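Long-range contact in glutaconate coenzyme a-transferase (Acidaminococcus fermentans, PDB 1POI), which transfers the coenzyme A moiety from acetyl-CoA to (R)-2-hydroxyglutarate and related acids such as glutaconate: residues 125-137 with 145-157. Residues are numbered along the deposited sequence; the frame is centred on the assembly and turned at random.
Sequences QGSGLTDEWGISK and KVPDDKFKYIDNP
Lys150 runs across one face of the indole of Trp133 and carries its ammonium group on to the backbone of 125-137. Lys150 CB sits over the centre of the Trp133 six-membered ring in a CH-pi contact, 3.7 Å from the centroid, while CD lies against CG and CD1 of Trp133. With CG anti to the backbone N (chi1 178°) and the chain extended beyond it, Lys150 NZ emerges past the indole and donates to Glu132 O at 3.0 Å, in the carbonyl plane; a weak bond goes to Leu129 O. Glu98 of strand 96-99 adds a salt bridge to the same NZ, so the buried charge is probably well compensated. Along the edge of the indole lie Asp148 O and Asp149 OD1, the latter 3.5 Å from Trp133 CH2. Without the indole, as with an alanine at Trp133, the aliphatic part of Lys150 would probably lose its cover and a gap would open beside Phe151.

Among the other aromatic contacts, Phe151 meets Trp133 obliquely, its CE1 3.6 Å from Trp133 NE1, and receives Thr130 CG2 over one face, toward the rim. Tyr153 reaches the short helix 128-131 through its hydroxyl, with OH 2.9 Å from Thr130 OG1.

A salt bridge closes the polar edge: Lys137, its chain bent, brings NZ to 3.4 Å from Asp149 OD1. The same OD1 has a second, long salt bridge to Lys152, making a three-residue network.

Together these contacts join the loop and short helix of 125-137 to the start of strand 152-156, an outermost strand, within this chain, of the antiparallel sheet separate from the parallel sheet that includes strand 96-99.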
ATOM      1  N   GLN A 125     -19.256 -41.447   5.145  1.00 16.51           N
ATOM      2  CA  GLN A 125     -19.965 -42.637   5.617  1.00 18.81           C
ATOM      3  C   GLN A 125     -21.444 -42.607   5.272  1.00 19.82           C
ATOM      4  O   GLN A 125     -22.021 -41.534   5.076  1.00 24.50           O
ATOM      5  CB  GLN A 125     -19.798 -42.822   7.137  1.00 19.75           C
ATOM      6  CG  GLN A 125     -20.523 -41.818   8.021  1.00 18.38           C
ATOM      7  CD  GLN A 125     -19.738 -40.533   8.247  1.00 22.64           C
ATOM      8  OE1 GLN A 125     -18.731 -40.280   7.589  1.00 25.31           O
ATOM      9  NE2 GLN A 125     -20.193 -39.721   9.193  1.00 21.37           N
ATOM     10  N   GLY A 126     -22.050 -43.785   5.158  1.00 18.88           N
ATOM     11  CA  GLY A 126     -23.467 -43.861   4.867  1.00 18.43           C
ATOM     12  C   GLY A 126     -23.800 -43.302   3.505  1.00 23.82           C
ATOM     13  O   GLY A 126     -24.988 -43.134   3.159  1.00 24.88           O
ATOM     14  N   SER A 127     -22.752 -43.012   2.734  1.00 22.51           N
ATOM     15  CA  SER A 127     -22.904 -42.489   1.398  1.00 20.38           C
ATOM     16  C   SER A 127     -22.328 -43.549   0.490  1.00 21.74           C
ATOM     17  O   SER A 127     -21.588 -44.426   0.926  1.00 21.20           O
ATOM     18  CB  SER A 127     -22.147 -41.165   1.227  1.00 21.25           C
ATOM     19  OG  SER A 127     -20.821 -41.330   0.729  1.00 18.53           O
ATOM     20  N   GLY A 128     -22.677 -43.462  -0.784  1.00 24.00           N
ATOM     21  CA  GLY A 128     -22.188 -44.400  -1.761  1.00 20.36           C
ATOM     22  C   GLY A 128     -20.710 -44.180  -1.911  1.00 19.25           C
ATOM     23  O   GLY A 128     -20.038 -44.983  -2.549  1.00 24.10           O
ATOM     24  N   LEU A 129     -20.203 -43.099  -1.327  1.00 16.62           N
ATOM     25  CA  LEU A 129     -18.771 -42.797  -1.387  1.00 17.54           C
ATOM     26  C   LEU A 129     -17.940 -43.793  -0.562  1.00 16.31           C
ATOM     27  O   LEU A 129     -16.715 -43.756  -0.600  1.00 14.80           O
ATOM     28  CB  LEU A 129     -18.510 -41.358  -0.947  1.00 17.33           C
ATOM     29  CG  LEU A 129     -18.946 -40.348  -1.999  1.00 16.91           C
ATOM     30  CD1 LEU A 129     -19.439 -39.075  -1.355  1.00 16.17           C
ATOM     31  CD2 LEU A 129     -17.776 -40.071  -2.923  1.00 21.26           C
ATOM     32  N   THR A 130     -18.617 -44.604   0.256  1.00 15.51           N
ATOM     33  CA  THR A 130     -17.954 -45.643   1.031  1.00 15.94           C
ATOM     34  C   THR A 130     -18.500 -46.991   0.561  1.00 19.59           C
ATOM     35  O   THR A 130     -17.820 -48.024   0.633  1.00 24.39           O
ATOM     36  CB  THR A 130     -18.167 -45.525   2.557  1.00 13.68           C
ATOM     37  OG1 THR A 130     -19.569 -45.523   2.886  1.00 13.03           O
ATOM     38  CG2 THR A 130     -17.437 -44.318   3.112  1.00  7.00           C
ATOM     39  N   ASP A 131     -19.732 -46.985   0.079  1.00 17.95           N
ATOM     40  CA  ASP A 131     -20.334 -48.206  -0.411  1.00 19.78           C
ATOM     41  C   ASP A 131     -19.845 -48.611  -1.796  1.00 19.49           C
ATOM     42  O   ASP A 131     -20.203 -49.688  -2.253  1.00 21.50           O
ATOM     43  CB  ASP A 131     -21.859 -48.082  -0.448  1.00 24.05           C
ATOM     44  CG  ASP A 131     -22.472 -47.969   0.928  1.00 28.23           C
ATOM     45  OD1 ASP A 131     -21.825 -47.391   1.836  1.00 34.09           O
ATOM     46  OD2 ASP A 131     -23.612 -48.460   1.097  1.00 30.83           O
ATOM     47  N   GLU A 132     -19.082 -47.759  -2.479  1.00 17.95           N
ATOM     48  CA  GLU A 132     -18.594 -48.073  -3.827  1.00 18.82           C
ATOM     49  C   GLU A 132     -17.148 -47.639  -4.066  1.00 20.11           C
ATOM     50  O   GLU A 132     -16.806 -46.475  -3.848  1.00 21.70           O
ATOM     51  CB  GLU A 132     -19.447 -47.377  -4.904  1.00 18.88           C
ATOM     52  CG  GLU A 132     -20.916 -47.765  -4.998  1.00 22.66           C
ATOM     53  CD  GLU A 132     -21.165 -49.203  -5.465  1.00 27.47           C
ATOM     54  OE1 GLU A 132     -20.637 -49.626  -6.522  1.00 30.72           O
ATOM     55  OE2 GLU A 132     -21.931 -49.912  -4.779  1.00 28.21           O
ATOM     56  N   TRP A 133     -16.304 -48.562  -4.537  1.00 20.29           N
ATOM     57  CA  TRP A 133     -14.915 -48.225  -4.869  1.00 17.09           C
ATOM     58  C   TRP A 133     -14.844 -48.049  -6.377  1.00 13.64           C
ATOM     59  O   TRP A 133     -15.377 -48.856  -7.141  1.00 11.15           O
ATOM     60  CB  TRP A 133     -13.944 -49.329  -4.477  1.00 18.41           C
ATOM     61  CG  TRP A 133     -13.726 -49.482  -3.023  1.00 22.58           C
ATOM     62  CD1 TRP A 133     -14.641 -49.307  -2.029  1.00 21.11           C
ATOM     63  CD2 TRP A 133     -12.519 -49.922  -2.388  1.00 22.81           C
ATOM     64  NE1 TRP A 133     -14.079 -49.620  -0.812  1.00 24.12           N
ATOM     65  CE2 TRP A 133     -12.776 -50.002  -1.008  1.00 23.52           C
ATOM     66  CE3 TRP A 133     -11.242 -50.261  -2.861  1.00 22.75           C
ATOM     67  CZ2 TRP A 133     -11.807 -50.413  -0.091  1.00 22.98           C
ATOM     68  CZ3 TRP A 133     -10.281 -50.670  -1.951  1.00 21.35           C
ATOM     69  CH2 TRP A 133     -10.568 -50.740  -0.586  1.00 23.29           C
ATOM     70  N   GLY A 134     -14.191 -46.985  -6.801  1.00 13.45           N
ATOM     71  CA  GLY A 134     -14.055 -46.726  -8.223  1.00 15.93           C
ATOM     72  C   GLY A 134     -12.998 -47.667  -8.746  1.00 14.79           C
ATOM     73  O   GLY A 134     -13.188 -48.338  -9.750  1.00 16.86           O
ATOM     74  N   ILE A 135     -11.862 -47.678  -8.058  1.00 14.54           N
ATOM     75  CA  ILE A 135     -10.742 -48.551  -8.381  1.00 10.65           C
ATOM     76  C   ILE A 135     -10.817 -49.650  -7.334  1.00  8.17           C
ATOM     77  O   ILE A 135     -10.737 -49.383  -6.141  1.00 10.14           O
ATOM     78  CB  ILE A 135      -9.411 -47.809  -8.246  1.00  7.83           C
ATOM     79  CG1 ILE A 135      -9.570 -46.394  -8.817  1.00  2.00           C
ATOM     80  CG2 ILE A 135      -8.314 -48.603  -8.963  1.00  5.13           C
ATOM     81  CD1 ILE A 135      -8.332 -45.529  -8.773  1.00  2.00           C
ATOM     82  N   SER A 136     -11.116 -50.859  -7.774  1.00 10.02           N
ATOM     83  CA  SER A 136     -11.229 -51.991  -6.869  1.00 12.59           C
ATOM     84  C   SER A 136      -9.892 -52.359  -6.192  1.00 14.40           C
ATOM     85  O   SER A 136      -8.798 -52.006  -6.668  1.00  8.50           O
ATOM     86  CB  SER A 136     -11.752 -53.193  -7.637  1.00 13.14           C
ATOM     87  OG  SER A 136     -10.837 -53.540  -8.669  1.00 21.79           O
ATOM     88  N   LYS A 137      -9.991 -53.083  -5.082  1.00 16.97           N
ATOM     89  CA  LYS A 137      -8.809 -53.522  -4.356  1.00 21.98           C
ATOM     90  C   LYS A 137      -7.973 -54.335  -5.334  1.00 21.86           C
ATOM     91  O   LYS A 137      -6.758 -54.182  -5.390  1.00 24.20           O
ATOM     92  CB  LYS A 137      -9.217 -54.353  -3.122  1.00 24.52           C
ATOM     93  CG  LYS A 137      -8.140 -55.293  -2.580  1.00 29.24           C
ATOM     94  CD  LYS A 137      -6.911 -54.565  -2.087  1.00 29.51           C
ATOM     95  CE  LYS A 137      -7.177 -53.973  -0.737  1.00 33.71           C
ATOM     96  NZ  LYS A 137      -7.563 -55.012   0.237  1.00 36.89           N
ATOM     97  N   LYS A 145       1.687 -46.279  -7.610  1.00 28.40           N
ATOM     98  CA  LYS A 145       1.194 -44.941  -7.238  1.00 25.77           C
ATOM     99  C   LYS A 145      -0.259 -44.850  -6.738  1.00 25.15           C
ATOM    100  O   LYS A 145      -0.746 -43.744  -6.486  1.00 22.51           O
ATOM    101  CB  LYS A 145       1.426 -43.903  -8.356  1.00 23.28           C
ATOM    102  CG  LYS A 145       2.838 -43.839  -8.919  1.00 19.16           C
ATOM    103  CD  LYS A 145       3.789 -43.292  -7.909  1.00 16.00           C
ATOM    104  CE  LYS A 145       5.218 -43.355  -8.380  1.00 19.46           C
ATOM    105  NZ  LYS A 145       5.612 -42.226  -9.260  1.00 22.48           N
ATOM    106  N   VAL A 146      -0.937 -45.986  -6.568  1.00 24.29           N
ATOM    107  CA  VAL A 146      -2.319 -45.972  -6.062  1.00 25.89           C
ATOM    108  C   VAL A 146      -2.476 -46.872  -4.826  1.00 26.30           C
ATOM    109  O   VAL A 146      -2.065 -48.036  -4.836  1.00 29.55           O
ATOM    110  CB  VAL A 146      -3.341 -46.413  -7.142  1.00 25.32           C
ATOM    111  CG1 VAL A 146      -4.750 -46.475  -6.563  1.00 24.20           C
ATOM    112  CG2 VAL A 146      -3.314 -45.448  -8.308  1.00 26.06           C
ATOM    113  N   PRO A 147      -3.022 -46.323  -3.724  1.00 24.36           N
ATOM    114  CA  PRO A 147      -3.237 -47.055  -2.474  1.00 22.62           C
ATOM    115  C   PRO A 147      -3.949 -48.363  -2.736  1.00 23.34           C
ATOM    116  O   PRO A 147      -4.748 -48.447  -3.668  1.00 25.19           O
ATOM    117  CB  PRO A 147      -4.128 -46.107  -1.691  1.00 21.06           C
ATOM    118  CG  PRO A 147      -3.557 -44.798  -2.058  1.00 21.95           C
ATOM    119  CD  PRO A 147      -3.364 -44.903  -3.548  1.00 23.04           C
ATOM    120  N   ASP A 148      -3.662 -49.380  -1.926  1.00 22.84           N
ATOM    121  CA  ASP A 148      -4.311 -50.671  -2.097  1.00 21.63           C
ATOM    122  C   ASP A 148      -5.702 -50.574  -1.556  1.00 19.39           C
ATOM    123  O   ASP A 148      -6.552 -51.355  -1.926  1.00 20.83           O
ATOM    124  CB  ASP A 148      -3.562 -51.794  -1.382  1.00 25.76           C
ATOM    125  CG  ASP A 148      -2.274 -52.202  -2.092  1.00 28.16           C
ATOM    126  OD1 ASP A 148      -1.934 -51.671  -3.179  1.00 28.47           O
ATOM    127  OD2 ASP A 148      -1.587 -53.072  -1.537  1.00 33.05           O
ATOM    128  N   ASP A 149      -5.921 -49.628  -0.648  1.00 20.07           N
ATOM    129  CA  ASP A 149      -7.246 -49.409  -0.054  1.00 18.25           C
ATOM    130  C   ASP A 149      -7.737 -47.979  -0.221  1.00 16.23           C
ATOM    131  O   ASP A 149      -6.981 -47.026   0.004  1.00 13.13           O
ATOM    132  CB  ASP A 149      -7.239 -49.738   1.430  1.00 15.63           C
ATOM    133  CG  ASP A 149      -7.107 -51.205   1.686  1.00 18.72           C
ATOM    134  OD1 ASP A 149      -8.124 -51.934   1.609  1.00 18.02           O
ATOM    135  OD2 ASP A 149      -5.976 -51.636   1.960  1.00 21.39           O
ATOM    136  N   LYS A 150      -8.978 -47.843  -0.682  1.00 14.56           N
ATOM    137  CA  LYS A 150      -9.583 -46.535  -0.842  1.00 15.38           C
ATOM    138  C   LYS A 150      -9.697 -45.922   0.576  1.00 17.34           C
ATOM    139  O   LYS A 150      -9.249 -44.799   0.820  1.00 19.43           O
ATOM    140  CB  LYS A 150     -10.968 -46.677  -1.480  1.00 14.95           C
ATOM    141  CG  LYS A 150     -11.704 -45.362  -1.638  1.00 12.44           C
ATOM    142  CD  LYS A 150     -13.074 -45.547  -2.240  1.00 13.71           C
ATOM    143  CE  LYS A 150     -13.710 -44.186  -2.446  1.00 14.69           C
ATOM    144  NZ  LYS A 150     -14.832 -44.221  -3.388  1.00 14.77           N
ATOM    145  N   PHE A 151     -10.238 -46.692   1.517  1.00 14.89           N
ATOM    146  CA  PHE A 151     -10.378 -46.233   2.896  1.00 14.95           C
ATOM    147  C   PHE A 151     -10.453 -47.453   3.817  1.00 17.79           C
ATOM    148  O   PHE A 151     -10.467 -48.598   3.348  1.00 18.24           O
ATOM    149  CB  PHE A 151     -11.658 -45.381   3.045  1.00 12.18           C
ATOM    150  CG  PHE A 151     -12.932 -46.180   3.069  1.00  2.00           C
ATOM    151  CD1 PHE A 151     -13.520 -46.603   1.890  1.00  3.73           C
ATOM    152  CD2 PHE A 151     -13.502 -46.555   4.269  1.00  2.00           C
ATOM    153  CE1 PHE A 151     -14.668 -47.406   1.907  1.00  4.83           C
ATOM    154  CE2 PHE A 151     -14.647 -47.358   4.304  1.00  2.00           C
ATOM    155  CZ  PHE A 151     -15.229 -47.787   3.127  1.00  2.00           C
ATOM    156  N   LYS A 152     -10.543 -47.206   5.118  1.00 18.50           N
ATOM    157  CA  LYS A 152     -10.653 -48.278   6.108  1.00 17.53           C
ATOM    158  C   LYS A 152     -11.440 -47.740   7.297  1.00 16.31           C
ATOM    159  O   LYS A 152     -11.151 -46.649   7.782  1.00 17.03           O
ATOM    160  CB  LYS A 152      -9.256 -48.700   6.561  1.00 18.29           C
ATOM    161  CG  LYS A 152      -8.879 -50.118   6.208  1.00 21.61           C
ATOM    162  CD  LYS A 152      -7.371 -50.266   6.061  1.00 24.97           C
ATOM    163  CE  LYS A 152      -6.932 -51.725   6.145  1.00 27.45           C
ATOM    164  NZ  LYS A 152      -7.632 -52.616   5.161  1.00 32.97           N
ATOM    165  N   TYR A 153     -12.501 -48.432   7.684  1.00 15.99           N
ATOM    166  CA  TYR A 153     -13.296 -48.004   8.837  1.00 20.28           C
ATOM    167  C   TYR A 153     -12.538 -48.399  10.088  1.00 23.12           C
ATOM    168  O   TYR A 153     -12.153 -49.556  10.247  1.00 25.45           O
ATOM    169  CB  TYR A 153     -14.659 -48.699   8.868  1.00 21.73           C
ATOM    170  CG  TYR A 153     -15.691 -48.107   7.951  1.00 23.36           C
ATOM    171  CD1 TYR A 153     -15.949 -46.739   7.954  1.00 21.81           C
ATOM    172  CD2 TYR A 153     -16.430 -48.918   7.099  1.00 22.12           C
ATOM    173  CE1 TYR A 153     -16.922 -46.196   7.129  1.00 25.07           C
ATOM    174  CE2 TYR A 153     -17.404 -48.386   6.271  1.00 24.84           C
ATOM    175  CZ  TYR A 153     -17.646 -47.021   6.292  1.00 23.35           C
ATOM    176  OH  TYR A 153     -18.614 -46.486   5.477  1.00 25.99           O
ATOM    177  N   ILE A 154     -12.340 -47.461  10.997  1.00 23.71           N
ATOM    178  CA  ILE A 154     -11.603 -47.778  12.204  1.00 21.00           C
ATOM    179  C   ILE A 154     -12.348 -47.219  13.381  1.00 21.08           C
ATOM    180  O   ILE A 154     -13.111 -46.282  13.224  1.00 24.63           O
ATOM    181  CB  ILE A 154     -10.187 -47.167  12.166  1.00 19.08           C
ATOM    182  CG1 ILE A 154     -10.259 -45.636  12.185  1.00 16.36           C
ATOM    183  CG2 ILE A 154      -9.439 -47.666  10.929  1.00 16.17           C
ATOM    184  CD1 ILE A 154      -8.921 -44.942  12.442  1.00 14.63           C
ATOM    185  N   ASP A 155     -12.146 -47.812  14.549  1.00 21.29           N
ATOM    186  CA  ASP A 155     -12.790 -47.363  15.779  1.00 20.79           C
ATOM    187  C   ASP A 155     -12.198 -46.011  16.179  1.00 18.08           C
ATOM    188  O   ASP A 155     -11.060 -45.693  15.842  1.00 12.55           O
ATOM    189  CB  ASP A 155     -12.512 -48.347  16.929  1.00 28.83           C
ATOM    190  CG  ASP A 155     -12.884 -49.790  16.597  1.00 38.70           C
ATOM    191  OD1 ASP A 155     -12.211 -50.394  15.727  1.00 45.02           O
ATOM    192  OD2 ASP A 155     -13.825 -50.339  17.229  1.00 43.69           O
ATOM    193  N   ASN A 156     -12.978 -45.199  16.876  1.00 17.10           N
ATOM    194  CA  ASN A 156     -12.459 -43.928  17.354  1.00 18.10           C
ATOM    195  C   ASN A 156     -11.875 -44.310  18.732  1.00 16.08           C
ATOM    196  O   ASN A 156     -12.621 -44.655  19.658  1.00 16.51           O
ATOM    197  CB  ASN A 156     -13.589 -42.902  17.477  1.00 18.90           C
ATOM    198  CG  ASN A 156     -13.101 -41.578  18.010  1.00 21.52           C
ATOM    199  OD1 ASN A 156     -11.964 -41.455  18.459  1.00 23.35           O
ATOM    200  ND2 ASN A 156     -13.952 -40.578  17.965  1.00 25.65           N
ATOM    201  N   PRO A 157     -10.543 -44.242  18.890  1.00 13.56           N
ATOM    202  CA  PRO A 157      -9.896 -44.607  20.150  1.00 15.90           C
ATOM    203  C   PRO A 157     -10.409 -43.979  21.424  1.00 20.68           C
ATOM    204  O   PRO A 157     -10.204 -44.529  22.503  1.00 23.39           O
ATOM    205  CB  PRO A 157      -8.425 -44.287  19.886  1.00 13.02           C
ATOM    206  CG  PRO A 157      -8.488 -43.218  18.882  1.00 12.22           C
ATOM    207  CD  PRO A 157      -9.543 -43.726  17.952  1.00 12.99           C
TER